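Long-range contact in Tat-secreted protein Rv2525c (Mycobacterium tuberculosis, PDB 4PMR), which may act as a peptidoglycan hydrolase with glycosidase activity and shows esterase activity toward p-nitrophenyl esters in vitro: residues A107-N112 against V140-K145. Residues are numbered along the deposited sequence; the frame is centred on the assembly and turned at random.
Sequences ASIDDN and VYANSK
The phenol ring of Tyr141 meets Ser108 and Asp110 obliquely, its CD2 lying 3.8 Å from Ser108 OG and its CE2 4.2 Å from Asp110 CB. The rings of Trp160 and His162 meet it with planes inclined at roughly 50 to 55°. With CG anti to the backbone N (chi1 166°), the ring carries its hydroxyl out to Gln179 and to a water that donates to both Tyr141 OH and Asp110 OD1; Asp110 OD2 bonds Gln67. The amides of Asn112 and Asn143 cross at about a right angle, with Asn112 OD1 3.0 Å from Asn143 ND2. Lys145, from the first turn of helix 144-153, gives NZ to Asn112 OD1 at 2.8 Å, in the carbonyl plane on a lone pair. Asn143 N-caps that helix through OD1 to Thr146 N, while its ND2 bonds Trp164 O. The two strands pair in parallel: Tyr141 N donates almost straight to Ala107 O (2.9 Å), and a more bent bond from Ile109 N to Tyr141 O (2.8 Å) carries the pairing one residue further. Ala107, Ile109 and Val140 pack against helix 115-133, completing a beta-alpha-beta unit of a TIM-barrel-like glycoside hydrolase fold; at the strands' C-terminal ends a buffer molecule, probably from crystallisation, lies beside Tyr141 and may mark a pocket.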
# COMPACT_ATOMS: atom_id res chain seq x y z
N ALA A 107 -3.48 1.76 -3.48
CA ALA A 107 -4.40 2.66 -2.78
C ALA A 107 -4.95 1.92 -1.54
O ALA A 107 -5.29 0.73 -1.64
CB ALA A 107 -5.53 3.10 -3.73
N SER A 108 -4.98 2.57 -0.37
CA SER A 108 -5.43 1.89 0.85
C SER A 108 -6.90 2.05 1.16
O SER A 108 -7.45 3.15 1.11
CB SER A 108 -4.64 2.35 2.08
OG SER A 108 -3.25 2.16 1.88
N ILE A 109 -7.51 0.91 1.49
CA ILE A 109 -8.84 0.76 2.06
C ILE A 109 -8.57 0.17 3.44
O ILE A 109 -8.75 -1.04 3.64
CB ILE A 109 -9.83 -0.09 1.21
CG1 ILE A 109 -9.80 0.30 -0.33
CG2 ILE A 109 -11.27 -0.04 1.83
CD1 ILE A 109 -10.11 1.83 -0.72
N ASP A 110 -8.03 0.99 4.35
CA ASP A 110 -7.66 0.55 5.71
C ASP A 110 -8.93 0.55 6.56
O ASP A 110 -9.05 1.32 7.51
CB ASP A 110 -6.56 1.48 6.28
CG ASP A 110 -6.18 1.23 7.73
OD1 ASP A 110 -6.33 0.06 8.19
OD2 ASP A 110 -5.82 2.20 8.42
N ASP A 111 -9.89 -0.31 6.18
CA ASP A 111 -11.24 -0.38 6.74
C ASP A 111 -11.88 -1.72 6.49
O ASP A 111 -11.35 -2.55 5.73
CB ASP A 111 -12.11 0.72 6.08
CG ASP A 111 -11.89 2.10 6.67
OD1 ASP A 111 -12.30 2.33 7.82
OD2 ASP A 111 -11.21 2.91 6.02
N ASN A 112 -13.05 -1.92 7.10
CA ASN A 112 -13.91 -3.09 6.94
C ASN A 112 -15.26 -2.58 6.40
O ASN A 112 -16.23 -2.50 7.15
CB ASN A 112 -14.03 -3.85 8.28
CG ASN A 112 -14.76 -5.16 8.12
OD1 ASN A 112 -14.98 -5.64 7.00
ND2 ASN A 112 -15.19 -5.74 9.23
N VAL A 140 -4.68 -2.29 -4.78
CA VAL A 140 -5.71 -2.17 -3.75
C VAL A 140 -5.24 -2.88 -2.48
O VAL A 140 -4.99 -4.08 -2.50
CB VAL A 140 -7.10 -2.70 -4.24
CG1 VAL A 140 -8.14 -2.66 -3.11
CG2 VAL A 140 -7.60 -1.93 -5.46
N TYR A 141 -5.12 -2.12 -1.38
CA TYR A 141 -4.83 -2.67 -0.04
C TYR A 141 -6.17 -2.75 0.67
O TYR A 141 -6.80 -1.71 0.91
CB TYR A 141 -3.79 -1.82 0.74
CG TYR A 141 -3.72 -2.14 2.22
CD1 TYR A 141 -3.14 -3.33 2.67
CD2 TYR A 141 -4.25 -1.27 3.17
CE1 TYR A 141 -3.05 -3.62 4.04
CE2 TYR A 141 -4.19 -1.56 4.53
CZ TYR A 141 -3.55 -2.71 4.97
OH TYR A 141 -3.51 -2.96 6.31
N ALA A 142 -6.67 -3.98 0.89
CA ALA A 142 -8.03 -4.18 1.43
C ALA A 142 -8.24 -5.60 1.96
O ALA A 142 -7.38 -6.44 1.76
CB ALA A 142 -9.04 -3.89 0.32
N ASN A 143 -9.38 -5.85 2.66
CA ASN A 143 -9.67 -7.19 3.19
C ASN A 143 -10.13 -8.10 2.02
O ASN A 143 -10.34 -7.60 0.91
CB ASN A 143 -10.71 -7.12 4.36
CG ASN A 143 -12.12 -6.68 3.97
OD1 ASN A 143 -12.57 -6.85 2.84
ND2 ASN A 143 -12.88 -6.17 4.93
N SER A 144 -10.31 -9.41 2.27
CA SER A 144 -10.68 -10.39 1.24
C SER A 144 -12.05 -10.09 0.57
O SER A 144 -12.18 -10.32 -0.63
CB SER A 144 -10.68 -11.80 1.80
OG SER A 144 -11.60 -11.88 2.87
N LYS A 145 -13.03 -9.52 1.32
CA LYS A 145 -14.34 -9.20 0.72
C LYS A 145 -14.20 -8.07 -0.28
O LYS A 145 -14.75 -8.16 -1.37
CB LYS A 145 -15.40 -8.82 1.78
CG LYS A 145 -15.74 -9.88 2.84
CD LYS A 145 -16.59 -9.28 3.99
CE LYS A 145 -15.90 -8.10 4.66
NZ LYS A 145 -16.55 -7.69 5.93
O HOH W 1 -6.24 -2.58 7.78
O HOH W 2 -11.26 -3.58 2.97